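Local coordinates for protein benzoylformate Decarboxylase (Polynucleobacter necessarius, PDB 4K9Q) that probably decarboxylates benzoylformate to benzaldehyde, using bound thiamine diphosphate and a magnesium ion, at residues Ile208-Ala213 and Phe233-Pro238; Leu201-Ser206 and Ile267-Ala272. One frame throughout, in Å; residues are numbered along the deposited sequence.

Contact 1 of 2, residues Ile208-Ala213 and Phe233-Pro238; sequences IARSQA and FAERTP
R210 and E235 meet at about a right angle, and a single carboxylate oxygen takes both bonds between them. OE2 of E235 accepts from NH1 of R210 at 2.7 Å with an N-H...O angle of 154°, and more weakly from NH2 of R210 at 3.1 Å. NH1 meets OE2 from the anti side, somewhat out of the carboxylate plane; OE2 lies at the edge of the guanidinium, near its plane, and guanidinium and carboxylate are turned 29° apart. A chi1 of 60° sets CG of E235 between its backbone N and carbonyl carbon, a crowded position, and the bend at chi2 then turns the chain. E235 OE1 also pairs with R276, and R210 NH2 with D207.

CB of A209 lies 3.7 Å from CB of R236 and, with CA of R210, covers one face of its guanidinium, which stands nearly perpendicular to that of R210. The two like charges are bridged by a water that accepts from NH1 of R210 at 3.0 Å and NH1 of R236 at 3.2 Å; NH2 of R236 is paired with D390. An alanine in place of R210 would probably leave OE2 of E235 without its charged mate and the water without one of its donors.

CG2 of I208 comes 3.5 Å from O of P238. The short helix ends in a Schellman motif at Q212, where A213 N bonds to I208 O and Q212 N to A209 O. Joining the helix after strand 201-204 to the loop after strand 228-230 is characteristic of the carboxyl edge of a Rossmann-like parallel sheet, here the enzyme's central domain.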
ATOM      1  N   ILE A 208      -8.602  27.890 -12.636  1.00 13.13           N
ATOM      2  CA  ILE A 208      -8.564  29.066 -13.494  1.00 15.00           C
ATOM      3  C   ILE A 208      -7.256  29.840 -13.294  1.00 14.09           C
ATOM      4  O   ILE A 208      -6.675  30.367 -14.246  1.00 14.00           O
ATOM      5  CB  ILE A 208      -9.808  29.959 -13.256  1.00 12.87           C
ATOM      6  CG1 ILE A 208     -11.059  29.271 -13.822  1.00 12.91           C
ATOM      7  CG2 ILE A 208      -9.623  31.361 -13.866  1.00 14.30           C
ATOM      8  CD1 ILE A 208     -12.345  29.887 -13.311  1.00 14.73           C
ATOM      9  N   ALA A 209      -6.777  29.882 -12.056  1.00 11.42           N
ATOM     10  CA  ALA A 209      -5.530  30.570 -11.758  1.00 10.43           C
ATOM     11  C   ALA A 209      -4.359  29.808 -12.375  1.00 13.21           C
ATOM     12  O   ALA A 209      -3.560  30.388 -13.109  1.00 13.22           O
ATOM     13  CB  ALA A 209      -5.345  30.720 -10.252  1.00 12.32           C
ATOM     14  N   ARG A 210      -4.278  28.510 -12.082  1.00 11.65           N
ATOM     15  CA  ARG A 210      -3.171  27.682 -12.555  1.00 12.17           C
ATOM     16  C   ARG A 210      -3.098  27.657 -14.081  1.00 14.45           C
ATOM     17  O   ARG A 210      -2.005  27.740 -14.654  1.00 13.72           O
ATOM     18  CB  ARG A 210      -3.273  26.251 -11.998  1.00 13.11           C
ATOM     19  CG  ARG A 210      -2.798  26.100 -10.550  1.00 12.80           C
ATOM     20  CD  ARG A 210      -3.013  24.672 -10.046  1.00 10.94           C
ATOM     21  NE  ARG A 210      -4.423  24.349  -9.844  1.00 14.35           N
ATOM     22  CZ  ARG A 210      -5.091  24.606  -8.719  1.00 13.98           C
ATOM     23  NH1 ARG A 210      -4.468  25.173  -7.687  1.00 11.79           N
ATOM     24  NH2 ARG A 210      -6.376  24.281  -8.620  1.00 12.31           N
ATOM     25  N   SER A 211      -4.254  27.560 -14.731  1.00 12.48           N
ATOM     26  CA  SER A 211      -4.315  27.424 -16.187  0.50 14.34           C
ATOM     27  C   SER A 211      -4.252  28.758 -16.925  1.00 16.14           C
ATOM     28  O   SER A 211      -4.363  28.799 -18.151  1.00 14.12           O
ATOM     29  CB  SER A 211      -5.588  26.677 -16.602  0.50 13.79           C
ATOM     30  OG  SER A 211      -6.740  27.441 -16.295  0.50 16.16           O
ATOM     31  N   GLN A 212      -4.088  29.845 -16.178  1.00 13.16           N
ATOM     32  CA  GLN A 212      -3.969  31.175 -16.773  1.00 12.82           C
ATOM     33  C   GLN A 212      -5.216  31.573 -17.551  1.00 17.17           C
ATOM     34  O   GLN A 212      -5.127  32.185 -18.617  1.00 18.75           O
ATOM     35  CB  GLN A 212      -2.700  31.282 -17.628  1.00 15.09           C
ATOM     36  CG  GLN A 212      -1.446  31.109 -16.781  1.00 15.57           C
ATOM     37  CD  GLN A 212      -0.153  31.328 -17.533  1.00 20.35           C
ATOM     38  OE1 GLN A 212       0.314  30.449 -18.261  1.00 24.32           O
ATOM     39  NE2 GLN A 212       0.449  32.497 -17.342  1.00 19.13           N
ATOM     40  N   ALA A 213      -6.374  31.226 -16.997  1.00 13.74           N
ATOM     41  CA  ALA A 213      -7.664  31.470 -17.649  1.00 13.82           C
ATOM     42  C   ALA A 213      -8.373  32.726 -17.144  1.00 15.30           C
ATOM     43  O   ALA A 213      -9.568  32.899 -17.369  1.00 17.30           O
ATOM     44  CB  ALA A 213      -8.575  30.254 -17.477  1.00 13.92           C
ATOM     45  N   PHE A 233     -12.733  28.045   0.073  1.00 12.72           N
ATOM     46  CA  PHE A 233     -11.327  27.669   0.201  1.00 13.29           C
ATOM     47  C   PHE A 233     -10.588  27.621  -1.136  1.00 12.34           C
ATOM     48  O   PHE A 233      -9.805  26.703  -1.402  1.00 14.46           O
ATOM     49  CB  PHE A 233     -11.195  26.354   0.969  1.00 14.85           C
ATOM     50  CG  PHE A 233     -11.377  26.525   2.444  1.00 15.11           C
ATOM     51  CD1 PHE A 233     -10.328  26.970   3.223  1.00 18.50           C
ATOM     52  CD2 PHE A 233     -12.607  26.291   3.045  1.00 19.21           C
ATOM     53  CE1 PHE A 233     -10.489  27.160   4.584  1.00 18.92           C
ATOM     54  CE2 PHE A 233     -12.771  26.481   4.413  1.00 18.14           C
ATOM     55  CZ  PHE A 233     -11.712  26.920   5.174  1.00 20.21           C
ATOM     56  N   ALA A 234     -10.840  28.617  -1.978  1.00 13.13           N
ATOM     57  CA  ALA A 234     -10.089  28.756  -3.217  1.00 12.88           C
ATOM     58  C   ALA A 234      -8.698  29.291  -2.886  1.00 12.22           C
ATOM     59  O   ALA A 234      -8.546  30.420  -2.421  1.00 14.84           O
ATOM     60  CB  ALA A 234     -10.811  29.680  -4.191  1.00 12.26           C
ATOM     61  N   GLU A 235      -7.696  28.457  -3.145  1.00 13.06           N
ATOM     62  CA  GLU A 235      -6.318  28.716  -2.762  1.00 12.50           C
ATOM     63  C   GLU A 235      -5.699  29.889  -3.521  1.00 14.65           C
ATOM     64  O   GLU A 235      -4.750  30.523  -3.036  1.00 13.16           O
ATOM     65  CB  GLU A 235      -5.483  27.449  -2.990  1.00 12.47           C
ATOM     66  CG  GLU A 235      -5.459  26.960  -4.450  1.00 12.38           C
ATOM     67  CD  GLU A 235      -6.516  25.921  -4.765  1.00 14.97           C
ATOM     68  OE1 GLU A 235      -7.631  25.956  -4.190  1.00 13.99           O
ATOM     69  OE2 GLU A 235      -6.237  25.058  -5.619  1.00 16.33           O
ATOM     70  N   ARG A 236      -6.225  30.160  -4.717  1.00 10.83           N
ATOM     71  CA  ARG A 236      -5.723  31.234  -5.569  1.00 11.89           C
ATOM     72  C   ARG A 236      -6.880  31.927  -6.269  1.00 13.33           C
ATOM     73  O   ARG A 236      -7.806  31.275  -6.755  1.00 11.47           O
ATOM     74  CB  ARG A 236      -4.736  30.689  -6.593  1.00 12.17           C
ATOM     75  CG  ARG A 236      -3.452  30.207  -5.958  1.00 11.63           C
ATOM     76  CD  ARG A 236      -2.586  29.506  -6.942  1.00 14.66           C
ATOM     77  NE  ARG A 236      -2.149  30.406  -8.002  1.00 14.68           N
ATOM     78  CZ  ARG A 236      -1.330  30.036  -8.973  1.00 13.06           C
ATOM     79  NH1 ARG A 236      -0.875  28.792  -8.991  1.00 11.69           N
ATOM     80  NH2 ARG A 236      -0.971  30.903  -9.916  1.00 12.90           N
ATOM     81  N   THR A 237      -6.817  33.253  -6.298  1.00 11.73           N
ATOM     82  CA  THR A 237      -7.907  34.084  -6.791  1.00 11.42           C
ATOM     83  C   THR A 237      -8.330  33.684  -8.207  1.00 11.92           C
ATOM     84  O   THR A 237      -7.511  33.675  -9.120  1.00 11.63           O
ATOM     85  CB  THR A 237      -7.469  35.563  -6.800  1.00 11.53           C
ATOM     86  OG1 THR A 237      -6.930  35.905  -5.514  1.00 14.04           O
ATOM     87  CG2 THR A 237      -8.648  36.463  -7.122  1.00 10.97           C
ATOM     88  N   PRO A 238      -9.617  33.339  -8.397  1.00  9.82           N
ATOM     89  CA  PRO A 238     -10.019  32.951  -9.751  1.00 13.57           C
ATOM     90  C   PRO A 238     -10.718  34.051 -10.565  1.00 14.81           C
ATOM     91  O   PRO A 238     -10.961  33.842 -11.752  1.00 16.30           O
ATOM     92  CB  PRO A 238     -11.001  31.805  -9.493  1.00 15.47           C
ATOM     93  CG  PRO A 238     -11.632  32.159  -8.198  1.00 17.97           C
ATOM     94  CD  PRO A 238     -10.576  32.880  -7.380  1.00 11.50           C
TER
HETATM   95  O   HOH W   1      -1.713  26.290  -7.204  1.00 16.94           O

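Contact 2 of 2, residues Leu201-Ser206 and Ile267-Ala272; sequences LLIYGS and IVVIGA
In I203, CG1 stands anti to the carbonyl carbon (chi1 -60°) and the chain continues extended (chi2 177°), which brings CD1 to 3.6 Å from CG2 of I267, itself anti to its own backbone N. The two isoleucines pass at a slant, I267 sitting two residues before V269, the bridge partner of I203. I203 and V269 instead lie side by side, CB of I203 being 4.1 Å from CG2 of V269. The other sheet face carries L202, Y204, V268 and I270. There CD2 of L202 comes 3.6 Å from CB of V268, and CE1 of Y204 comes 3.9 Å from CD1 of I270, with helices 214-224 and 315-323 packed against this face.

Strands 201-204 and 266-270 are the first and fourth in chain order of a Rossmann-like parallel sheet ordered 3-2-1-4-5-6, so the chain crosses over here to begin the second half. Their segment axes run 21° apart.

Four nearly straight backbone bonds give the parallel ladder: V268 N to L201 O (2.8 Å), I203 N to V268 O, I270 N to I203 O and G205 N to I270 O (2.9 Å). Past the strand ends, CB of A272 packs 3.7 Å from CA of G205, where a side chain on the glycine would collide with it.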
ATOM      1  N   LEU A 201     -25.800  30.983 -12.075  1.00 14.06           N
ATOM      2  CA  LEU A 201     -24.826  31.530 -11.135  1.00 13.60           C
ATOM      3  C   LEU A 201     -23.502  30.809 -11.344  1.00 16.44           C
ATOM      4  O   LEU A 201     -23.471  29.592 -11.509  1.00 15.12           O
ATOM      5  CB  LEU A 201     -25.329  31.371  -9.692  1.00 16.77           C
ATOM      6  CG  LEU A 201     -24.394  31.744  -8.531  1.00 16.25           C
ATOM      7  CD1 LEU A 201     -25.174  32.326  -7.345  1.00 19.00           C
ATOM      8  CD2 LEU A 201     -23.589  30.518  -8.101  1.00 17.45           C
ATOM      9  N   LEU A 202     -22.413  31.568 -11.363  1.00 13.05           N
ATOM     10  CA  LEU A 202     -21.095  30.998 -11.616  1.00 11.67           C
ATOM     11  C   LEU A 202     -20.294  30.866 -10.330  1.00 13.95           C
ATOM     12  O   LEU A 202     -20.274  31.782  -9.510  1.00 14.82           O
ATOM     13  CB  LEU A 202     -20.332  31.862 -12.620  1.00 14.25           C
ATOM     14  CG  LEU A 202     -20.864  31.917 -14.048  1.00 16.98           C
ATOM     15  CD1 LEU A 202     -20.141  32.987 -14.836  1.00 17.37           C
ATOM     16  CD2 LEU A 202     -20.679  30.572 -14.703  1.00 21.39           C
ATOM     17  N   ILE A 203     -19.646  29.716 -10.157  1.00 13.45           N
ATOM     18  CA  ILE A 203     -18.717  29.510  -9.049  1.00 11.57           C
ATOM     19  C   ILE A 203     -17.373  29.147  -9.661  1.00 10.70           C
ATOM     20  O   ILE A 203     -17.261  28.149 -10.371  1.00 14.69           O
ATOM     21  CB  ILE A 203     -19.183  28.392  -8.106  1.00 13.80           C
ATOM     22  CG1 ILE A 203     -20.551  28.744  -7.510  1.00 13.07           C
ATOM     23  CG2 ILE A 203     -18.138  28.151  -6.993  1.00 11.57           C
ATOM     24  CD1 ILE A 203     -21.120  27.651  -6.630  1.00 14.31           C
ATOM     25  N   TYR A 204     -16.360  29.970  -9.410  1.00 11.45           N
ATOM     26  CA  TYR A 204     -15.034  29.760 -10.007  1.00 12.01           C
ATOM     27  C   TYR A 204     -14.030  29.271  -8.960  1.00 12.99           C
ATOM     28  O   TYR A 204     -13.998  29.777  -7.836  1.00 11.29           O
ATOM     29  CB  TYR A 204     -14.497  31.063 -10.608  1.00 13.91           C
ATOM     30  CG  TYR A 204     -15.071  31.477 -11.945  1.00 12.95           C
ATOM     31  CD1 TYR A 204     -16.104  30.768 -12.548  1.00 12.21           C
ATOM     32  CD2 TYR A 204     -14.568  32.592 -12.607  1.00 14.87           C
ATOM     33  CE1 TYR A 204     -16.619  31.162 -13.786  1.00 15.15           C
ATOM     34  CE2 TYR A 204     -15.073  32.990 -13.837  1.00 17.24           C
ATOM     35  CZ  TYR A 204     -16.095  32.275 -14.419  1.00 14.77           C
ATOM     36  OH  TYR A 204     -16.579  32.685 -15.639  1.00 17.99           O
ATOM     37  N   GLY A 205     -13.217  28.294  -9.340  1.00 13.42           N
ATOM     38  CA  GLY A 205     -12.160  27.798  -8.481  1.00 11.92           C
ATOM     39  C   GLY A 205     -10.784  27.987  -9.084  1.00 13.17           C
ATOM     40  O   GLY A 205     -10.624  28.523 -10.191  1.00 12.79           O
ATOM     41  N   SER A 206      -9.773  27.513  -8.365  1.00  9.95           N
ATOM     42  CA  SER A 206      -8.397  27.877  -8.673  1.00 10.92           C
ATOM     43  C   SER A 206      -7.736  27.206  -9.877  1.00 12.79           C
ATOM     44  O   SER A 206      -6.622  27.576 -10.223  1.00 11.31           O
ATOM     45  CB  SER A 206      -7.532  27.730  -7.426  1.00 11.95           C
ATOM     46  OG  SER A 206      -8.040  28.595  -6.421  1.00 14.15           O
ATOM     47  N   ILE A 267     -26.468  26.167 -11.406  1.00 12.76           N
ATOM     48  CA  ILE A 267     -25.198  26.498 -10.748  1.00 12.51           C
ATOM     49  C   ILE A 267     -24.058  25.967 -11.619  1.00 14.60           C
ATOM     50  O   ILE A 267     -23.980  24.770 -11.886  1.00 14.69           O
ATOM     51  CB  ILE A 267     -25.099  25.877  -9.336  1.00 12.93           C
ATOM     52  CG1 ILE A 267     -26.353  26.191  -8.505  1.00 15.09           C
ATOM     53  CG2 ILE A 267     -23.839  26.359  -8.619  1.00 14.83           C
ATOM     54  CD1 ILE A 267     -26.690  27.653  -8.438  1.00 13.36           C
ATOM     55  N   VAL A 268     -23.195  26.863 -12.082  1.00 13.23           N
ATOM     56  CA  VAL A 268     -22.118  26.495 -12.988  1.00 13.93           C
ATOM     57  C   VAL A 268     -20.760  26.638 -12.288  1.00 14.01           C
ATOM     58  O   VAL A 268     -20.282  27.752 -12.049  1.00 13.40           O
ATOM     59  CB  VAL A 268     -22.145  27.354 -14.267  1.00 13.40           C
ATOM     60  CG1 VAL A 268     -21.058  26.898 -15.243  1.00 13.07           C
ATOM     61  CG2 VAL A 268     -23.516  27.268 -14.937  1.00 16.50           C
ATOM     62  N   VAL A 269     -20.146  25.505 -11.958  1.00 12.24           N
ATOM     63  CA  VAL A 269     -18.875  25.506 -11.234  1.00 12.76           C
ATOM     64  C   VAL A 269     -17.718  25.225 -12.182  1.00 12.52           C
ATOM     65  O   VAL A 269     -17.658  24.153 -12.790  1.00 13.62           O
ATOM     66  CB  VAL A 269     -18.875  24.428 -10.129  1.00 10.76           C
ATOM     67  CG1 VAL A 269     -17.598  24.511  -9.293  1.00 12.84           C
ATOM     68  CG2 VAL A 269     -20.128  24.563  -9.248  1.00 12.58           C
ATOM     69  N   ILE A 270     -16.796  26.175 -12.308  1.00 12.90           N
ATOM     70  CA  ILE A 270     -15.661  26.004 -13.211  1.00 13.76           C
ATOM     71  C   ILE A 270     -14.336  25.999 -12.450  1.00 12.08           C
ATOM     72  O   ILE A 270     -13.974  26.995 -11.818  1.00 14.64           O
ATOM     73  CB  ILE A 270     -15.650  27.100 -14.309  1.00 14.15           C
ATOM     74  CG1 ILE A 270     -16.962  27.059 -15.104  1.00 18.15           C
ATOM     75  CG2 ILE A 270     -14.471  26.903 -15.255  1.00 14.61           C
ATOM     76  CD1 ILE A 270     -17.045  28.123 -16.169  1.00 25.36           C
ATOM     77  N   GLY A 271     -13.625  24.873 -12.498  1.00 11.75           N
ATOM     78  CA  GLY A 271     -12.269  24.802 -11.959  1.00 11.71           C
ATOM     79  C   GLY A 271     -12.171  24.577 -10.457  1.00 12.81           C
ATOM     80  O   GLY A 271     -11.200  24.997  -9.806  1.00 11.87           O
ATOM     81  N   ALA A 272     -13.169  23.896  -9.904  1.00 13.01           N
ATOM     82  CA  ALA A 272     -13.249  23.682  -8.464  1.00 10.56           C
ATOM     83  C   ALA A 272     -13.837  22.326  -8.113  1.00 11.23           C
ATOM     84  O   ALA A 272     -14.624  21.763  -8.877  1.00 12.44           O
ATOM     85  CB  ALA A 272     -14.115  24.765  -7.836  1.00 10.25           C
TER

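How the contacts relate
Contact 1 is nested inside the chain loop that contact 2 closes, and their centres lie 11 Å apart. Strand 201-204 runs almost directly into helix 207-210, so the same chain segment leads from the sheet of contact 2 into the polar cluster of contact 1. The two also touch directly: OG of S206 is 2.7 Å from O of R236, a probable hydrogen bond, and CG of P238 packs 3.4 Å from O of Y204. Contact 1 is the nearer to the cofactor, with the E235 side chain about 9 Å from G398 of the thiamine diphosphate site and about 14 Å from the bound cofactor; contact 2 lies away from the annotated sites.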